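Local atomic coordinates of GTPase activator-like protein (PDB entry 5HIU), a protein that probably activates the GTPase activity of a small G protein as the TSC2 homologue of a thermophilic fungus, represented by its helical N-terminal part. Residues Q118-E123 with L184-A189; E138-L143 with D193-N198; H232-L237 with W270-I275; F240-T245 with S279-S284. All blocks are in the same frame, centred on the assembly; numbering follows the deposited sequence.

Interaction 1 of 4, residues Q118-E123 with L184-A189; sequences QLVALE and LSQLFA
L119, V120 and E123 meet Q186 and L187 in a partly buried contact between two nearly parallel helices of the solenoid, 115-126 and 179-198. The short axes run 10.6 Å apart at a crossing angle of 22°, and the neighbouring helix 139-163 touches both, through L122 on one side and L187 on the other. Q186 spans the gap. Its CG stands anti to the backbone N (chi1 -174°), and the chain beyond is extended, carrying the amide across to the facing helix. L119 and Q186 run alongside each other, pointing opposite ways, the CD1 methyl of L119 lying 3.7 Å from Q186 CG. The other methyl of the leucine, L119 CD2, comes within 4.2 Å of L187 CB, where the two side chains are roughly perpendicular. At the far end of the glutamine, NE2 donates to E123 OE1 with an N-H...O angle of 156°. The refined separation of Q186 NE2 and E123 OE1, 2.5 Å, is very short and at this resolution should not be read as exceptional strength. The methyl V120 CG2 sits beside the same amide, 4.1 Å from Q186 NE2. One glutamine therefore does two jobs: its methylene groups extend the apolar patch formed by L119 and L187, and its amide gives E123 OE1 a neutral partner, while E123 OE2 has a further partner just outside the two segments. The bond at OE1 thus pairs a carboxylate oxygen with an uncharged amide, and the nearby hydrocarbon probably shields that pair in part from solvent.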
loop_
_atom_site.group_PDB
_atom_site.type_symbol
_atom_site.label_atom_id
_atom_site.label_comp_id
_atom_site.label_asym_id
_atom_site.label_seq_id
_atom_site.Cartn_x
_atom_site.Cartn_y
_atom_site.Cartn_z
ATOM N N GLN A 118 -13.199 18.798 -8.821
ATOM C CA GLN A 118 -13.808 17.516 -9.175
ATOM C C GLN A 118 -13.755 16.523 -8.015
ATOM O O GLN A 118 -14.762 15.909 -7.673
ATOM C CB GLN A 118 -13.078 16.873 -10.331
ATOM C CG GLN A 118 -12.987 17.707 -11.564
ATOM C CD GLN A 118 -12.704 16.842 -12.740
ATOM O OE1 GLN A 118 -11.556 16.654 -13.101
ATOM N NE2 GLN A 118 -13.739 16.258 -13.304
ATOM N N LEU A 119 -12.544 16.354 -7.483
ATOM C CA LEU A 119 -12.231 15.602 -6.271
ATOM C C LEU A 119 -13.220 15.914 -5.185
ATOM O O LEU A 119 -13.884 15.021 -4.674
ATOM C CB LEU A 119 -10.888 16.094 -5.738
ATOM C CG LEU A 119 -9.683 15.261 -5.313
ATOM C CD1 LEU A 119 -10.008 14.254 -4.225
ATOM C CD2 LEU A 119 -9.048 14.543 -6.479
ATOM N N VAL A 120 -13.322 17.194 -4.836
ATOM C CA VAL A 120 -14.200 17.613 -3.748
ATOM C C VAL A 120 -15.672 17.333 -4.124
ATOM O O VAL A 120 -16.454 16.829 -3.313
ATOM C CB VAL A 120 -13.992 19.100 -3.396
ATOM C CG1 VAL A 120 -15.082 19.600 -2.472
ATOM C CG2 VAL A 120 -12.621 19.328 -2.765
ATOM N N ALA A 121 -16.040 17.633 -5.362
ATOM C CA ALA A 121 -17.387 17.358 -5.801
ATOM C C ALA A 121 -17.691 15.905 -5.584
ATOM O O ALA A 121 -18.701 15.553 -4.957
ATOM C CB ALA A 121 -17.561 17.704 -7.264
ATOM N N LEU A 122 -16.822 15.047 -6.092
ATOM C CA LEU A 122 -17.106 13.628 -6.001
ATOM C C LEU A 122 -17.186 13.205 -4.532
ATOM O O LEU A 122 -18.113 12.521 -4.117
ATOM C CB LEU A 122 -16.064 12.821 -6.752
ATOM C CG LEU A 122 -16.362 11.323 -6.819
ATOM C CD1 LEU A 122 -17.735 11.037 -7.419
ATOM C CD2 LEU A 122 -15.299 10.631 -7.642
ATOM N N GLU A 123 -16.216 13.657 -3.751
ATOM C CA GLU A 123 -16.174 13.388 -2.336
ATOM C C GLU A 123 -17.489 13.787 -1.678
ATOM O O GLU A 123 -18.039 13.006 -0.900
ATOM C CB GLU A 123 -14.987 14.131 -1.730
ATOM C CG GLU A 123 -15.000 14.312 -0.226
ATOM C CD GLU A 123 -13.857 15.204 0.225
ATOM O OE1 GLU A 123 -12.706 14.781 0.036
ATOM O OE2 GLU A 123 -14.108 16.326 0.738
ATOM N N LEU A 184 -3.501 14.398 -4.389
ATOM C CA LEU A 184 -3.180 12.982 -4.359
ATOM C C LEU A 184 -3.542 12.362 -2.998
ATOM O O LEU A 184 -4.177 11.330 -2.941
ATOM C CB LEU A 184 -1.697 12.804 -4.699
ATOM C CG LEU A 184 -1.148 11.380 -4.774
ATOM C CD1 LEU A 184 -1.828 10.572 -5.864
ATOM C CD2 LEU A 184 0.371 11.391 -4.977
ATOM N N SER A 185 -3.187 13.011 -1.901
ATOM C CA SER A 185 -3.593 12.483 -0.601
ATOM C C SER A 185 -5.069 12.312 -0.521
ATOM O O SER A 185 -5.548 11.293 -0.077
ATOM C CB SER A 185 -3.183 13.413 0.505
ATOM O OG SER A 185 -1.799 13.539 0.460
ATOM N N GLN A 186 -5.790 13.337 -0.941
ATOM C CA GLN A 186 -7.201 13.382 -0.717
ATOM C C GLN A 186 -7.913 12.319 -1.546
ATOM O O GLN A 186 -8.914 11.729 -1.096
ATOM C CB GLN A 186 -7.733 14.754 -1.046
ATOM C CG GLN A 186 -9.194 14.874 -0.680
ATOM C CD GLN A 186 -9.690 16.286 -0.709
ATOM O OE1 GLN A 186 -8.966 17.202 -1.087
ATOM N NE2 GLN A 186 -10.937 16.476 -0.305
ATOM N N LEU A 187 -7.364 12.053 -2.730
ATOM C CA LEU A 187 -7.845 10.994 -3.567
ATOM C C LEU A 187 -7.586 9.601 -2.956
ATOM O O LEU A 187 -8.494 8.750 -2.947
ATOM C CB LEU A 187 -7.206 11.115 -4.961
ATOM C CG LEU A 187 -7.523 10.052 -6.000
ATOM C CD1 LEU A 187 -8.998 9.973 -6.344
ATOM C CD2 LEU A 187 -6.731 10.372 -7.245
ATOM N N PHE A 188 -6.370 9.360 -2.464
ATOM C CA PHE A 188 -6.068 8.110 -1.750
ATOM C C PHE A 188 -7.074 7.937 -0.611
ATOM O O PHE A 188 -7.658 6.862 -0.444
ATOM C CB PHE A 188 -4.663 8.121 -1.104
ATOM C CG PHE A 188 -3.521 7.816 -2.044
ATOM C CD1 PHE A 188 -3.500 6.665 -2.780
ATOM C CD2 PHE A 188 -2.425 8.674 -2.122
ATOM C CE1 PHE A 188 -2.441 6.380 -3.606
ATOM C CE2 PHE A 188 -1.360 8.401 -2.955
ATOM C CZ PHE A 188 -1.374 7.258 -3.699
ATOM N N ALA A 189 -7.275 8.986 0.174
ATOM C CA ALA A 189 -8.287 8.914 1.237
ATOM C C ALA A 189 -9.629 8.484 0.635
ATOM O O ALA A 189 -10.281 7.609 1.170
ATOM C CB ALA A 189 -8.433 10.243 1.971
#

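Interaction 2 of 4, residues E138-L143 with D193-N198; sequences EMFPLL and DVIKFN
V194 and F140 carry most of this buried contact, with M139 and L143 filling in around the valine. Helices 139-163 and 179-198 run antiparallel here, at 165° between short segments 11.6 Å apart, a spacing that the large phenylalanine ring helps to bridge. F140 CG lies anti to its carbonyl carbon (chi1 -81°), and the ring reaches V194 tip to tip, F140 CZ coming within 3.4 Å of V194 CG1. That same methyl receives L143, whose CD1 approaches V194 CG1 end on at 3.9 Å. The other branch, V194 CG2, takes the terminal CE of M139 at 3.7 Å; the methionine is bent at chi2 and crosses the valine obliquely. F140 thus meets the CG1 branch and the methionine's CE meets CG2, while L143 CD1 lies close to both. The edge of the phenyl ring is used as well: I195 CG1 lies near the ring plane, 3.9 Å from F140 CE1, and the backbone oxygen of N198 lies near that plane too, 3.2 Å from F140 CE2. The side-chain amide of N198 turns to another partner, donating through ND2 to G129 O. Beyond these segments, V206 of helix 204-219 also packs on F140. Chemically this is a dispersion contact with one polar touch: the slightly positive C-H rim of the ring faces a carbonyl oxygen, a polarity match consistent with weak electrostatic attraction.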
loop_
_atom_site.group_PDB
_atom_site.type_symbol
_atom_site.label_atom_id
_atom_site.label_comp_id
_atom_site.label_asym_id
_atom_site.label_seq_id
_atom_site.Cartn_x
_atom_site.Cartn_y
_atom_site.Cartn_z
ATOM N N GLU A 138 -19.717 2.902 -12.244
ATOM C CA GLU A 138 -18.755 3.833 -12.854
ATOM C C GLU A 138 -17.657 4.327 -11.909
ATOM O O GLU A 138 -16.623 4.820 -12.353
ATOM C CB GLU A 138 -19.487 5.065 -13.431
ATOM C CG GLU A 138 -20.415 4.776 -14.603
ATOM C CD GLU A 138 -21.881 4.756 -14.213
ATOM O OE1 GLU A 138 -22.240 3.932 -13.347
ATOM O OE2 GLU A 138 -22.678 5.553 -14.793
ATOM N N MET A 139 -17.903 4.203 -10.612
ATOM C CA MET A 139 -17.083 4.798 -9.591
ATOM C C MET A 139 -15.650 4.328 -9.577
ATOM O O MET A 139 -14.759 5.157 -9.574
ATOM C CB MET A 139 -17.689 4.504 -8.229
ATOM C CG MET A 139 -17.082 5.306 -7.096
ATOM S SD MET A 139 -17.185 7.080 -7.380
ATOM C CE MET A 139 -16.461 7.638 -5.846
ATOM N N PHE A 140 -15.427 3.018 -9.536
ATOM C CA PHE A 140 -14.066 2.455 -9.358
ATOM C C PHE A 140 -13.130 2.653 -10.549
ATOM O O PHE A 140 -11.948 2.994 -10.368
ATOM C CB PHE A 140 -14.116 0.969 -8.969
ATOM C CG PHE A 140 -14.376 0.752 -7.513
ATOM C CD1 PHE A 140 -13.344 0.832 -6.594
ATOM C CD2 PHE A 140 -15.651 0.520 -7.052
ATOM C CE1 PHE A 140 -13.586 0.663 -5.239
ATOM C CE2 PHE A 140 -15.897 0.354 -5.701
ATOM C CZ PHE A 140 -14.863 0.425 -4.789
ATOM N N PRO A 141 -13.643 2.435 -11.765
ATOM C CA PRO A 141 -12.863 2.784 -12.936
ATOM C C PRO A 141 -12.486 4.250 -12.987
ATOM O O PRO A 141 -11.420 4.590 -13.504
ATOM C CB PRO A 141 -13.805 2.448 -14.091
ATOM C CG PRO A 141 -14.610 1.305 -13.574
ATOM C CD PRO A 141 -14.829 1.628 -12.120
ATOM N N LEU A 142 -13.364 5.112 -12.473
ATOM C CA LEU A 142 -13.079 6.522 -12.443
ATOM C C LEU A 142 -11.945 6.803 -11.467
ATOM O O LEU A 142 -11.001 7.534 -11.814
ATOM C CB LEU A 142 -14.305 7.328 -12.058
ATOM C CG LEU A 142 -13.925 8.803 -11.891
ATOM C CD1 LEU A 142 -13.886 9.477 -13.243
ATOM C CD2 LEU A 142 -14.851 9.527 -10.921
ATOM N N LEU A 143 -12.026 6.235 -10.260
ATOM C CA LEU A 143 -10.964 6.435 -9.254
ATOM C C LEU A 143 -9.618 5.984 -9.784
ATOM O O LEU A 143 -8.598 6.652 -9.601
ATOM C CB LEU A 143 -11.244 5.666 -7.970
ATOM C CG LEU A 143 -12.503 6.073 -7.213
ATOM C CD1 LEU A 143 -12.738 5.094 -6.081
ATOM C CD2 LEU A 143 -12.451 7.500 -6.698
ATOM N N ASP A 193 -11.933 5.001 1.286
ATOM C CA ASP A 193 -13.308 5.040 1.804
ATOM C C ASP A 193 -14.341 4.373 0.898
ATOM O O ASP A 193 -15.340 3.788 1.372
ATOM C CB ASP A 193 -13.725 6.474 2.043
ATOM C CG ASP A 193 -12.916 7.124 3.139
ATOM O OD1 ASP A 193 -12.166 6.397 3.824
ATOM O OD2 ASP A 193 -13.029 8.352 3.323
ATOM N N VAL A 194 -14.106 4.457 -0.408
ATOM C CA VAL A 194 -15.015 3.861 -1.348
ATOM C C VAL A 194 -14.902 2.354 -1.212
ATOM O O VAL A 194 -15.896 1.661 -1.243
ATOM C CB VAL A 194 -14.764 4.395 -2.760
ATOM C CG1 VAL A 194 -15.591 3.631 -3.777
ATOM C CG2 VAL A 194 -15.152 5.870 -2.813
ATOM N N ILE A 195 -13.690 1.862 -0.998
ATOM C CA ILE A 195 -13.448 0.442 -0.759
ATOM C C ILE A 195 -14.182 0.004 0.499
ATOM O O ILE A 195 -14.908 -0.986 0.497
ATOM C CB ILE A 195 -11.939 0.140 -0.690
ATOM C CG1 ILE A 195 -11.375 0.078 -2.115
ATOM C CG2 ILE A 195 -11.679 -1.194 -0.020
ATOM C CD1 ILE A 195 -9.870 0.141 -2.235
ATOM N N LYS A 196 -14.036 0.784 1.558
ATOM C CA LYS A 196 -14.642 0.459 2.836
ATOM C C LYS A 196 -16.139 0.289 2.696
ATOM O O LYS A 196 -16.683 -0.745 3.089
ATOM C CB LYS A 196 -14.323 1.539 3.871
ATOM C CG LYS A 196 -15.014 1.310 5.193
ATOM C CD LYS A 196 -14.355 2.002 6.364
ATOM C CE LYS A 196 -15.310 2.019 7.560
ATOM N NZ LYS A 196 -14.708 2.491 8.847
ATOM N N PHE A 197 -16.789 1.294 2.114
ATOM C CA PHE A 197 -18.257 1.340 2.048
ATOM C C PHE A 197 -18.914 0.690 0.836
ATOM O O PHE A 197 -20.094 0.432 0.885
ATOM C CB PHE A 197 -18.743 2.781 2.147
ATOM C CG PHE A 197 -18.431 3.422 3.460
ATOM C CD1 PHE A 197 -19.069 3.005 4.613
ATOM C CD2 PHE A 197 -17.476 4.437 3.552
ATOM C CE1 PHE A 197 -18.779 3.589 5.836
ATOM C CE2 PHE A 197 -17.180 5.034 4.774
ATOM C CZ PHE A 197 -17.837 4.606 5.915
ATOM N N ASN A 198 -18.177 0.401 -0.229
ATOM C CA ASN A 198 -18.824 0.036 -1.497
ATOM C C ASN A 198 -17.977 -0.864 -2.371
ATOM O O ASN A 198 -18.018 -0.765 -3.600
ATOM C CB ASN A 198 -19.144 1.318 -2.298
ATOM C CG ASN A 198 -20.351 2.040 -1.781
ATOM O OD1 ASN A 198 -21.407 1.462 -1.694
ATOM N ND2 ASN A 198 -20.205 3.296 -1.446
#

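Interaction 3 of 4, residues H232-L237 with W270-I275; sequences HVIESL and WHTISI
E235 sends its CG anti to the backbone N (chi1 -177°) and continues extended, whereas T272 across the gap holds OG1 anti to its carbonyl carbon, beside the backbone N. The two side chains are roughly perpendicular, with E235 CB 3.6 Å from T272 OG1. Farther along the glutamate, E235 CG lies 4.0 Å from I275 CD1, and at the neighbouring residue the methyls I234 CG2 and T272 CG2 touch at 3.8 Å. The carboxylate is held from two directions. H232, one turn back on the same helix, donates from ND1 to E235 OE1 over 2.9 Å, nearly in its own ring plane and almost along the C-O bond of the acceptor. A water joins the same OE1, through a weak bond, to T272 OG1, so solvent completes the link between the helices. H271 brings its ND1 to 3.7 Å from E235 OE2, the ring tilted 58° from the carboxylate plane. With short axes 9.5 Å apart and crossing at 19°, helices 224-240 and 266-277 are neighbouring, near-parallel helices of an all-helical solenoid, consistent with a HEAT-like architecture.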
loop_
_atom_site.group_PDB
_atom_site.type_symbol
_atom_site.label_atom_id
_atom_site.label_comp_id
_atom_site.label_asym_id
_atom_site.label_seq_id
_atom_site.Cartn_x
_atom_site.Cartn_y
_atom_site.Cartn_z
ATOM N N HIS A 232 -2.407 1.762 3.154
ATOM C CA HIS A 232 -3.754 1.852 3.708
ATOM C C HIS A 232 -4.796 1.488 2.667
ATOM O O HIS A 232 -5.774 0.836 3.007
ATOM C CB HIS A 232 -3.984 3.209 4.376
ATOM C CG HIS A 232 -3.046 3.438 5.520
ATOM N ND1 HIS A 232 -2.788 2.467 6.468
ATOM C CD2 HIS A 232 -2.248 4.486 5.832
ATOM C CE1 HIS A 232 -1.894 2.920 7.329
ATOM N NE2 HIS A 232 -1.548 4.142 6.965
ATOM N N VAL A 233 -4.544 1.798 1.393
ATOM C CA VAL A 233 -5.483 1.389 0.363
ATOM C C VAL A 233 -5.535 -0.125 0.301
ATOM O O VAL A 233 -6.601 -0.712 0.220
ATOM C CB VAL A 233 -5.169 2.016 -0.996
ATOM C CG1 VAL A 233 -5.827 1.240 -2.128
ATOM C CG2 VAL A 233 -5.637 3.454 -1.008
ATOM N N ILE A 234 -4.384 -0.754 0.384
ATOM C CA ILE A 234 -4.295 -2.197 0.305
ATOM C C ILE A 234 -4.867 -2.835 1.544
ATOM O O ILE A 234 -5.576 -3.815 1.455
ATOM C CB ILE A 234 -2.846 -2.653 0.049
ATOM C CG1 ILE A 234 -2.481 -2.337 -1.396
ATOM C CG2 ILE A 234 -2.684 -4.156 0.288
ATOM C CD1 ILE A 234 -0.988 -2.273 -1.613
ATOM N N GLU A 235 -4.565 -2.266 2.703
ATOM C CA GLU A 235 -5.214 -2.680 3.949
ATOM C C GLU A 235 -6.713 -2.672 3.703
ATOM O O GLU A 235 -7.392 -3.619 4.033
ATOM C CB GLU A 235 -4.811 -1.730 5.064
ATOM C CG GLU A 235 -5.322 -2.024 6.466
ATOM C CD GLU A 235 -4.924 -0.942 7.479
ATOM O OE1 GLU A 235 -4.165 -0.008 7.135
ATOM O OE2 GLU A 235 -5.368 -1.008 8.638
ATOM N N SER A 236 -7.227 -1.620 3.080
ATOM C CA SER A 236 -8.641 -1.523 2.861
ATOM C C SER A 236 -9.097 -2.663 2.014
ATOM O O SER A 236 -10.098 -3.315 2.333
ATOM C CB SER A 236 -9.011 -0.238 2.155
ATOM O OG SER A 236 -9.305 0.745 3.106
ATOM N N LEU A 237 -8.392 -2.895 0.913
ATOM C CA LEU A 237 -8.811 -3.953 0.033
ATOM C C LEU A 237 -8.972 -5.202 0.849
ATOM O O LEU A 237 -10.058 -5.793 0.884
ATOM C CB LEU A 237 -7.825 -4.187 -1.098
ATOM C CG LEU A 237 -7.973 -3.215 -2.255
ATOM C CD1 LEU A 237 -7.053 -3.656 -3.380
ATOM C CD2 LEU A 237 -9.404 -3.149 -2.766
ATOM N N TRP A 270 3.622 -4.245 8.196
ATOM C CA TRP A 270 3.491 -5.540 8.809
ATOM C C TRP A 270 2.011 -5.745 9.093
ATOM O O TRP A 270 1.454 -6.835 8.888
ATOM C CB TRP A 270 4.329 -5.673 10.076
ATOM C CG TRP A 270 3.896 -6.855 10.797
ATOM C CD1 TRP A 270 3.225 -6.892 11.964
ATOM C CD2 TRP A 270 3.990 -8.194 10.335
ATOM N NE1 TRP A 270 2.911 -8.185 12.283
ATOM C CE2 TRP A 270 3.360 -9.006 11.286
ATOM C CE3 TRP A 270 4.536 -8.788 9.198
ATOM C CZ2 TRP A 270 3.283 -10.382 11.155
ATOM C CZ3 TRP A 270 4.446 -10.157 9.060
ATOM C CH2 TRP A 270 3.843 -10.941 10.035
ATOM N N HIS A 271 1.353 -4.676 9.528
ATOM C CA HIS A 271 -0.077 -4.767 9.845
ATOM C C HIS A 271 -0.840 -5.289 8.636
ATOM O O HIS A 271 -1.627 -6.239 8.700
ATOM C CB HIS A 271 -0.601 -3.410 10.276
ATOM C CG HIS A 271 -1.931 -3.481 10.935
ATOM N ND1 HIS A 271 -3.115 -3.445 10.224
ATOM C CD2 HIS A 271 -2.274 -3.608 12.237
ATOM C CE1 HIS A 271 -4.130 -3.538 11.060
ATOM N NE2 HIS A 271 -3.646 -3.633 12.287
ATOM N N THR A 272 -0.560 -4.690 7.499
ATOM C CA THR A 272 -1.220 -5.101 6.282
ATOM C C THR A 272 -0.807 -6.511 5.888
ATOM O O THR A 272 -1.650 -7.302 5.464
ATOM C CB THR A 272 -0.983 -4.074 5.160
ATOM O OG1 THR A 272 -1.396 -2.779 5.623
ATOM C CG2 THR A 272 -1.778 -4.418 3.949
ATOM N N ILE A 273 0.468 -6.847 6.043
ATOM C CA ILE A 273 0.909 -8.188 5.681
ATOM C C ILE A 273 0.272 -9.189 6.644
ATOM O O ILE A 273 -0.021 -10.321 6.233
ATOM C CB ILE A 273 2.451 -8.317 5.661
ATOM C CG1 ILE A 273 3.032 -7.576 4.463
ATOM C CG2 ILE A 273 2.906 -9.769 5.557
ATOM C CD1 ILE A 273 4.509 -7.282 4.621
ATOM N N SER A 274 0.049 -8.794 7.908
ATOM C CA SER A 274 -0.485 -9.747 8.873
ATOM C C SER A 274 -1.882 -10.132 8.456
ATOM O O SER A 274 -2.227 -11.323 8.413
ATOM C CB SER A 274 -0.467 -9.221 10.310
ATOM O OG SER A 274 -0.961 -7.899 10.376
ATOM N N ILE A 275 -2.679 -9.124 8.110
ATOM C CA ILE A 275 -4.041 -9.369 7.662
ATOM C C ILE A 275 -3.992 -10.395 6.540
ATOM O O ILE A 275 -4.640 -11.436 6.620
ATOM C CB ILE A 275 -4.722 -8.074 7.196
ATOM C CG1 ILE A 275 -5.032 -7.196 8.412
ATOM C CG2 ILE A 275 -5.991 -8.389 6.431
ATOM C CD1 ILE A 275 -5.136 -5.711 8.122
HETATM O O HOH W 1 -1.603 -0.951 7.776
#

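Interaction 4 of 4, residues F240-T245 with S279-S284; sequences FGSIPT and SHHGQS
I243, in the loop between helices 224-240 and 245-261, meets H281 at the start of helix 281-294, a contact between a solenoid turn and the beginning of a later helix. H281 has more area covered by this contact than any other residue of the two segments. Its CG lies anti to the carbonyl carbon (chi1 -68°), and the ring presents its NE2 edge to the loop. H281 NE2 donates to I243 O across 2.9 Å, but the N-H...O angle of 125° makes the bond weak. I243 O lies near the plane of the imidazole and takes a second weak bond from S242 OG at 3.1 Å, so two indifferent donors share one acceptor. T245 CG2 lies at a looser 4.4 Å from H281 CE1. On the helix side, S279 OG accepts from H281 N over 2.9 Å, a capping bond that ties the backbone of the histidine residue to the approach to the helix; the same hydroxyl is also bonded to I276 O. H280 stands next to H281, and H281 CG lies 3.8 Å over one face of the H280 ring, displaced toward the rim. H280 also brings NE2 to 4.1 Å from S242 OG. L248 of helix 245-261 packs against H281, so that the imidazole also touches the helix following the loop. The weak bond to I243 O is at most consistent with a proton on NE2, and a location at the N-terminal end of a helix would, if anything, disfavour a positive charge.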
loop_
_atom_site.group_PDB
_atom_site.type_symbol
_atom_site.label_atom_id
_atom_site.label_comp_id
_atom_site.label_asym_id
_atom_site.label_seq_id
_atom_site.Cartn_x
_atom_site.Cartn_y
_atom_site.Cartn_z
ATOM N N PHE A 240 -11.785 -5.046 3.603
ATOM C CA PHE A 240 -13.210 -4.934 3.189
ATOM C C PHE A 240 -13.634 -5.617 1.896
ATOM O O PHE A 240 -14.812 -5.750 1.654
ATOM C CB PHE A 240 -13.605 -3.477 3.118
ATOM C CG PHE A 240 -13.413 -2.750 4.410
ATOM C CD1 PHE A 240 -14.246 -3.006 5.487
ATOM C CD2 PHE A 240 -12.392 -1.818 4.559
ATOM C CE1 PHE A 240 -14.065 -2.341 6.690
ATOM C CE2 PHE A 240 -12.216 -1.148 5.764
ATOM C CZ PHE A 240 -13.043 -1.410 6.824
ATOM N N GLY A 241 -12.677 -6.049 1.088
ATOM C CA GLY A 241 -12.937 -6.801 -0.132
ATOM C C GLY A 241 -11.917 -7.910 -0.268
ATOM O O GLY A 241 -11.679 -8.656 0.698
ATOM N N SER A 242 -11.289 -8.007 -1.445
ATOM C CA SER A 242 -10.294 -9.052 -1.713
ATOM C C SER A 242 -9.309 -8.732 -2.817
ATOM O O SER A 242 -9.644 -8.113 -3.805
ATOM C CB SER A 242 -10.963 -10.365 -2.062
ATOM O OG SER A 242 -9.996 -11.303 -2.515
ATOM N N ILE A 243 -8.079 -9.167 -2.598
ATOM C CA ILE A 243 -7.023 -9.205 -3.587
ATOM C C ILE A 243 -7.155 -10.508 -4.410
ATOM O O ILE A 243 -7.174 -11.607 -3.857
ATOM C CB ILE A 243 -5.651 -9.187 -2.889
ATOM C CG1 ILE A 243 -5.468 -7.886 -2.131
ATOM C CG2 ILE A 243 -4.513 -9.337 -3.882
ATOM C CD1 ILE A 243 -4.233 -7.894 -1.252
ATOM N N PRO A 244 -7.237 -10.392 -5.738
ATOM C CA PRO A 244 -7.315 -11.606 -6.534
ATOM C C PRO A 244 -6.015 -12.378 -6.440
ATOM O O PRO A 244 -4.973 -11.768 -6.238
ATOM C CB PRO A 244 -7.514 -11.083 -7.960
ATOM C CG PRO A 244 -7.963 -9.664 -7.822
ATOM C CD PRO A 244 -7.317 -9.174 -6.567
ATOM N N THR A 245 -6.078 -13.695 -6.617
ATOM C CA THR A 245 -4.918 -14.567 -6.429
ATOM C C THR A 245 -3.697 -14.133 -7.255
ATOM O O THR A 245 -2.580 -14.069 -6.737
ATOM C CB THR A 245 -5.247 -16.060 -6.713
ATOM O OG1 THR A 245 -5.627 -16.234 -8.082
ATOM C CG2 THR A 245 -6.384 -16.570 -5.803
ATOM N N SER A 279 -5.343 -14.832 6.277
ATOM C CA SER A 279 -6.480 -14.903 5.364
ATOM C C SER A 279 -6.262 -16.105 4.474
ATOM O O SER A 279 -5.224 -16.757 4.566
ATOM C CB SER A 279 -6.546 -13.638 4.503
ATOM O OG SER A 279 -5.845 -13.829 3.278
ATOM N N HIS A 280 -7.230 -16.391 3.606
ATOM C CA HIS A 280 -7.101 -17.476 2.624
ATOM C C HIS A 280 -5.799 -17.428 1.834
ATOM O O HIS A 280 -5.326 -18.444 1.330
ATOM C CB HIS A 280 -8.292 -17.490 1.663
ATOM C CG HIS A 280 -8.454 -16.240 0.858
ATOM N ND1 HIS A 280 -9.022 -15.089 1.366
ATOM C CD2 HIS A 280 -8.165 -15.976 -0.439
ATOM C CE1 HIS A 280 -9.049 -14.160 0.428
ATOM N NE2 HIS A 280 -8.537 -14.673 -0.677
ATOM N N HIS A 281 -5.219 -16.242 1.733
ATOM C CA HIS A 281 -3.944 -16.073 1.057
ATOM C C HIS A 281 -2.759 -16.601 1.881
ATOM O O HIS A 281 -1.677 -16.843 1.341
ATOM C CB HIS A 281 -3.745 -14.596 0.714
ATOM C CG HIS A 281 -4.694 -14.078 -0.329
ATOM N ND1 HIS A 281 -4.799 -14.638 -1.585
ATOM C CD2 HIS A 281 -5.558 -13.034 -0.309
ATOM C CE1 HIS A 281 -5.697 -13.973 -2.288
ATOM N NE2 HIS A 281 -6.168 -12.990 -1.540
ATOM N N GLY A 282 -2.969 -16.770 3.186
ATOM C CA GLY A 282 -1.938 -17.267 4.108
ATOM C C GLY A 282 -1.034 -18.297 3.491
ATOM O O GLY A 282 0.169 -18.066 3.354
ATOM N N GLN A 283 -1.612 -19.432 3.111
ATOM C CA GLN A 283 -0.846 -20.514 2.487
ATOM C C GLN A 283 -0.071 -20.038 1.266
ATOM O O GLN A 283 1.134 -20.269 1.165
ATOM C CB GLN A 283 -1.749 -21.710 2.105
ATOM C CG GLN A 283 -2.035 -22.690 3.243
ATOM C CD GLN A 283 -0.774 -23.059 4.020
ATOM O OE1 GLN A 283 0.234 -23.463 3.433
ATOM N NE2 GLN A 283 -0.814 -22.894 5.343
ATOM N N SER A 284 -0.767 -19.361 0.354
ATOM C CA SER A 284 -0.153 -18.838 -0.867
ATOM C C SER A 284 0.956 -17.837 -0.551
ATOM O O SER A 284 2.016 -17.850 -1.186
ATOM C CB SER A 284 -1.218 -18.206 -1.764
ATOM O OG SER A 284 -2.131 -19.191 -2.226
#

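Interactions 1 and 2 both use helix 179-198 and lie about 11 Å apart between centres; they touch directly, L122 CD2 packing 3.5 Å from L142 CD2. The centres of interactions 2 and 3 are about 17 Å apart, yet they touch where I195 CD1 is 3.4 Å from L237 CD2, and interaction 2 reaches interaction 4 where K196 CA lies 3.6 Å from F240 CD2. Interactions 3 and 4 adjoin in sequence, their centres about 11 Å apart. Interactions 1 and 4, with centres about 27 Å apart, do not touch. The contacts succeed one another along the solenoid; the GTPase-activating domain probably lies elsewhere in the full-length protein.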